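Local coordinates for cysteine desulfurase (Fervidobacterium islandicum, PDB 6A6E) that catalyses the pyridoxal-phosphate-dependent desulfuration of cysteine, which in this family yields alanine and an enzyme-bound persulfide sulfur, at the interface of chains A and B. Residues are numbered along the deposited sequence; one frame, centred on the assembly and turned at random. Chains: chain A/B, Cysteine desulfurase.

Contacts 1 and 2 are two patches of the two-fold symmetric dimer interface, with C-alpha centres about 49 Å apart. They are near-twins, with the chains exchanged: each sets Val68, from the loop before helix 70-90, against strand 371-373 of the other chain. Contact 1 takes in Arg371 of that strand and a water beside it; contact 2 reaches Ser372 and helix 355-366, where His69 touches Asp363. Val68 has a different rotamer in the two copies, turning one methyl toward the arginine in contact 1 and toward the helix in contact 2. Each subunit thus offers its loop at one patch and receives its partner's at the other, as expected for the homodimers of this family.

Contact 1: the interface of chains A and B. Residues chain A 371-372; chain B 63, 66, 68-69, 72.
A:Arg371 reaches B:Asn63 and B:Arg66 through water 1, a polar atom with four partners. From chain A comes the guanidinium NH2, whose bond to the water is long at 3.3 Å and bent to 151° at the hydrogen. Chain B supplies the rest from its backbone: the carbonyl O of B:Asn63 lies 2.7 Å from the water and the carbonyl O of B:Arg66 lies 2.8 Å from it, while B:Arg66 N donates to it over 3.1 Å. Two donors and two acceptors match what a water can accept and give, and because chain B contributes main-chain groups, its side of this bridge probably depends more on loop shape than on residue identity.

An arginine suits the chain A side because it is long and ends in a flat group. CG stands anti to the backbone N (chi1 -173°), the chain stays extended through chi2, then bends at chi3, carrying the guanidinium over to the loop of chain B. B:Asn63 O stands in plane at its edge, 3.7 Å from NH2, too far for a direct bond. Over one face, toward the rim, B:Val68 CG2 sits 3.8 Å above the guanidinium plane, the kind of apolar contact a branched residue gives to a flat group. NH1 rests 3.8 Å from B:Arg66 CB, touching the aliphatic start of that side chain; the guanidinium of B:Arg66 is led away, its plane turned 38° from that of A:Arg371. An alanine in place of A:Arg371 would probably leave water 1 without its donor from chain A and open a gap over the B:Val68 methyl.

Next along the strand, A:Ser372 is small enough to lie close against the same valine. Its hydroxyl OG touches the other methyl, B:Val68 CG1, at 3.8 Å.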
ATOM      1  N   ARG A 371       8.085  -7.894 -22.698  1.00 19.58           N
ATOM      2  CA  ARG A 371       7.599  -8.923 -21.821  1.00 19.69           C
ATOM      3  C   ARG A 371       6.955 -10.051 -22.601  1.00 20.76           C
ATOM      4  O   ARG A 371       6.194  -9.826 -23.529  1.00 20.12           O
ATOM      5  CB  ARG A 371       6.573  -8.304 -20.863  1.00 21.23           C
ATOM      6  CG  ARG A 371       6.050  -9.193 -19.738  1.00 21.30           C
ATOM      7  CD  ARG A 371       5.334  -8.331 -18.670  1.00 23.22           C
ATOM      8  NE  ARG A 371       6.302  -7.599 -17.889  1.00 23.75           N
ATOM      9  CZ  ARG A 371       6.791  -7.947 -16.728  1.00 25.29           C
ATOM     10  NH1 ARG A 371       6.298  -8.975 -16.050  1.00 28.30           N
ATOM     11  NH2 ARG A 371       7.721  -7.197 -16.226  1.00 23.38           N
ATOM     12  N   SER A 372       7.192 -11.261 -22.148  1.00 20.14           N
ATOM     13  CA  SER A 372       6.619 -12.425 -22.740  1.00 24.00           C
ATOM     14  C   SER A 372       5.820 -13.127 -21.672  1.00 24.06           C
ATOM     15  O   SER A 372       6.178 -13.023 -20.499  1.00 26.61           O
ATOM     16  CB  SER A 372       7.756 -13.366 -23.265  1.00 25.91           C
ATOM     17  OG  SER A 372       8.678 -13.671 -22.215  1.00 25.54           O
TER
ATOM     18  N   ASN B  63       8.683  -3.816 -13.048  1.00 16.13           N
ATOM     19  CA  ASN B  63       7.799  -4.765 -12.362  1.00 16.04           C
ATOM     20  C   ASN B  63       8.516  -6.155 -12.257  1.00 16.99           C
ATOM     21  O   ASN B  63       9.471  -6.416 -13.005  1.00 17.83           O
ATOM     22  CB  ASN B  63       6.418  -4.841 -13.035  1.00 15.73           C
ATOM     23  CG  ASN B  63       5.298  -5.083 -12.015  1.00 15.94           C
ATOM     24  OD1 ASN B  63       5.569  -5.664 -10.953  1.00 14.86           O
ATOM     25  ND2 ASN B  63       4.075  -4.577 -12.283  1.00 12.88           N
ATOM     26  N   ARG B  66       9.063 -11.923 -12.975  1.00 18.33           N
ATOM     27  CA  ARG B  66       9.260 -12.609 -14.306  1.00 19.84           C
ATOM     28  C   ARG B  66      10.589 -12.135 -14.868  1.00 20.10           C
ATOM     29  O   ARG B  66      10.869 -10.901 -14.971  1.00 16.80           O
ATOM     30  CB  ARG B  66       8.149 -12.241 -15.284  1.00 21.42           C
ATOM     31  CG  ARG B  66       6.755 -12.622 -14.775  1.00 24.05           C
ATOM     32  CD  ARG B  66       6.706 -14.144 -14.648  1.00 28.64           C
ATOM     33  NE  ARG B  66       5.402 -14.589 -14.195  1.00 30.62           N
ATOM     34  CZ  ARG B  66       4.992 -14.769 -12.936  1.00 39.19           C
ATOM     35  NH1 ARG B  66       3.739 -15.221 -12.730  1.00 40.65           N
ATOM     36  NH2 ARG B  66       5.775 -14.528 -11.881  1.00 34.23           N
ATOM     37  N   VAL B  68      12.200 -11.334 -17.508  1.00 19.97           N
ATOM     38  CA  VAL B  68      11.937 -11.064 -18.937  1.00 20.52           C
ATOM     39  C   VAL B  68      12.907 -10.016 -19.523  1.00 19.95           C
ATOM     40  O   VAL B  68      13.062  -9.920 -20.735  1.00 22.69           O
ATOM     41  CB  VAL B  68      10.486 -10.574 -19.164  1.00 22.38           C
ATOM     42  CG1 VAL B  68       9.488 -11.728 -19.069  1.00 22.29           C
ATOM     43  CG2 VAL B  68      10.111  -9.440 -18.165  1.00 21.25           C
ATOM     44  N   HIS B  69      13.543  -9.211 -18.683  1.00 20.05           N
ATOM     45  CA  HIS B  69      14.559  -8.281 -19.146  1.00 20.26           C
ATOM     46  C   HIS B  69      15.410  -7.871 -17.995  1.00 21.09           C
ATOM     47  O   HIS B  69      15.154  -8.263 -16.826  1.00 18.47           O
ATOM     48  CB  HIS B  69      13.919  -7.119 -19.934  1.00 21.80           C
ATOM     49  CG  HIS B  69      12.860  -6.357 -19.190  1.00 20.29           C
ATOM     50  ND1 HIS B  69      13.172  -5.436 -18.221  1.00 20.02           N
ATOM     51  CD2 HIS B  69      11.513  -6.319 -19.334  1.00 20.47           C
ATOM     52  CE1 HIS B  69      12.052  -4.886 -17.777  1.00 22.52           C
ATOM     53  NE2 HIS B  69      11.026  -5.432 -18.409  1.00 19.64           N
ATOM     54  N   ALA B  72      13.881  -5.843 -14.964  1.00 20.30           N
ATOM     55  CA  ALA B  72      12.913  -6.762 -14.272  1.00 20.40           C
ATOM     56  C   ALA B  72      13.564  -7.761 -13.313  1.00 20.46           C
ATOM     57  O   ALA B  72      13.053  -8.030 -12.238  1.00 19.45           O
ATOM     58  CB  ALA B  72      12.074  -7.504 -15.286  1.00 20.17           C
TER
HETATM   59  O   HOH W   1       9.194  -8.973 -13.886  1.00 17.41           O

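Contact 2: the interface of chains A and B. Residues chain A 68-69; chain B 356, 359-360, 363, 372.
A:Val68 lays its two methyls against chain B, where B:Ser359, B:His360 and B:Ser372 receive them, and it buries far more surface here than any other residue of the patch. CG1 is anti to the backbone N (chi1 174°), which points it at helix 355-366. There it lies 3.5 Å from B:His360 N, a main-chain nitrogen of the helix, and 3.7 Å from B:Ser359 CB, so it rests on the helix backbone between successive residues. The other methyl, CG2, faces strand 371-373, with B:Ser372 OG at 4.1 Å. A branched apolar residue suits this position because one side chain can fill both directions, and serines suit the receiving side because they are small enough to let it come near.

B:His360 and B:Asp363, one helical turn apart, hold the polar half of the contact. No nitrogen or oxygen bonds directly across; water 2 joins the chains instead. B:His360 ND1 lies 2.8 Å from it, the imidazole acting as donor at 152° if the proton is on that nitrogen. The water also lies 2.8 Å from A:Val68 O and 2.9 Å from the carboxylate oxygen B:Asp363 OD2, so it can give a hydrogen to each. The valine's carbonyl is thereby satisfied beside its own apolar contact.

B:Asp363 swings its carboxylate across A:His69, CG being anti to its backbone N (chi1 175°). It meets the start of that residue rather than its ring: B:Asp363 CG is 3.8 Å from A:His69 CA, and the carboxylate oxygens stay clear of the imidazole nitrogens.

A greasy anchor beside a water bridge probably helps to fix the loop before helix 70-90 of one subunit on the helix and strand of the other that lead toward B:Cys376, which bears the persulfide, and so to hold the dimer together.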
ATOM      1  N   VAL A  68      -1.356  18.640  15.369  1.00 26.27           N
ATOM      2  CA  VAL A  68      -1.136  19.827  16.129  1.00 27.24           C
ATOM      3  C   VAL A  68       0.285  20.341  15.942  1.00 29.23           C
ATOM      4  O   VAL A  68       0.514  21.545  15.741  1.00 33.83           O
ATOM      5  CB  VAL A  68      -1.552  19.645  17.573  1.00 32.35           C
ATOM      6  CG1 VAL A  68      -1.165  20.900  18.405  1.00 35.09           C
ATOM      7  CG2 VAL A  68      -3.066  19.408  17.585  1.00 32.52           C
ATOM      8  N   HIS A  69       1.246  19.457  15.879  1.00 20.10           N
ATOM      9  CA  HIS A  69       2.566  19.944  15.690  1.00 17.62           C
ATOM     10  C   HIS A  69       2.902  20.292  14.216  1.00 16.96           C
ATOM     11  O   HIS A  69       2.166  19.923  13.275  1.00 16.34           O
ATOM     12  CB  HIS A  69       3.537  19.003  16.371  1.00 15.20           C
ATOM     13  CG  HIS A  69       3.621  17.624  15.772  1.00 15.70           C
ATOM     14  ND1 HIS A  69       4.393  17.355  14.666  1.00 14.73           N
ATOM     15  CD2 HIS A  69       3.153  16.422  16.216  1.00 14.57           C
ATOM     16  CE1 HIS A  69       4.400  16.035  14.449  1.00 16.51           C
ATOM     17  NE2 HIS A  69       3.656  15.442  15.380  1.00 15.17           N
TER
ATOM     18  N   HIS B 356      -4.899  19.378  23.613  1.00 23.53           N
ATOM     19  CA  HIS B 356      -4.534  20.079  22.363  1.00 24.58           C
ATOM     20  C   HIS B 356      -3.804  21.392  22.595  1.00 22.42           C
ATOM     21  O   HIS B 356      -2.864  21.702  21.870  1.00 20.63           O
ATOM     22  CB  HIS B 356      -5.711  20.251  21.399  1.00 32.20           C
ATOM     23  CG  HIS B 356      -6.683  21.329  21.751  1.00 44.16           C
ATOM     24  ND1 HIS B 356      -6.634  22.581  21.169  1.00 53.31           N
ATOM     25  CD2 HIS B 356      -7.793  21.326  22.546  1.00 50.39           C
ATOM     26  CE1 HIS B 356      -7.645  23.313  21.633  1.00 60.50           C
ATOM     27  NE2 HIS B 356      -8.359  22.576  22.474  1.00 53.33           N
ATOM     28  N   SER B 359      -0.129  20.433  23.518  1.00 16.63           N
ATOM     29  CA  SER B 359       0.614  20.097  22.301  1.00 17.30           C
ATOM     30  C   SER B 359       0.943  21.340  21.503  1.00 18.51           C
ATOM     31  O   SER B 359       2.061  21.472  21.001  1.00 16.50           O
ATOM     32  CB  SER B 359      -0.120  19.049  21.471  1.00 17.69           C
ATOM     33  OG  SER B 359       0.004  17.751  22.059  1.00 19.27           O
ATOM     34  N   HIS B 360      -0.029  22.271  21.407  1.00 19.35           N
ATOM     35  CA  HIS B 360       0.201  23.462  20.622  1.00 20.80           C
ATOM     36  C   HIS B 360       1.307  24.344  21.242  1.00 18.84           C
ATOM     37  O   HIS B 360       2.241  24.780  20.538  1.00 18.21           O
ATOM     38  CB  HIS B 360      -1.080  24.243  20.400  1.00 22.09           C
ATOM     39  CG  HIS B 360      -0.851  25.594  19.817  1.00 25.40           C
ATOM     40  ND1 HIS B 360      -0.362  25.783  18.542  1.00 29.03           N
ATOM     41  CD2 HIS B 360      -1.021  26.836  20.344  1.00 29.07           C
ATOM     42  CE1 HIS B 360      -0.273  27.079  18.289  1.00 33.36           C
ATOM     43  NE2 HIS B 360      -0.675  27.744  19.367  1.00 31.85           N
ATOM     44  N   ASP B 363       4.713  22.817  20.845  1.00 17.72           N
ATOM     45  CA  ASP B 363       5.217  22.999  19.487  1.00 18.85           C
ATOM     46  C   ASP B 363       5.636  24.482  19.204  1.00 19.40           C
ATOM     47  O   ASP B 363       6.716  24.742  18.696  1.00 16.05           O
ATOM     48  CB  ASP B 363       4.188  22.527  18.443  1.00 19.82           C
ATOM     49  CG  ASP B 363       4.618  22.823  16.999  1.00 23.39           C
ATOM     50  OD1 ASP B 363       5.576  22.196  16.442  1.00 21.70           O
ATOM     51  OD2 ASP B 363       4.009  23.755  16.447  1.00 24.84           O
ATOM     52  N   SER B 372      -1.848  14.801  20.661  1.00 18.68           N
ATOM     53  CA  SER B 372      -2.963  14.820  21.582  1.00 20.68           C
ATOM     54  C   SER B 372      -4.157  14.215  20.875  1.00 21.48           C
ATOM     55  O   SER B 372      -4.165  14.096  19.714  1.00 27.49           O
ATOM     56  CB  SER B 372      -3.297  16.246  21.961  1.00 23.83           C
ATOM     57  OG  SER B 372      -3.588  17.023  20.819  1.00 24.95           O
TER
HETATM   58  O   HOH W   2       1.163  23.903  17.101  1.00 41.58           O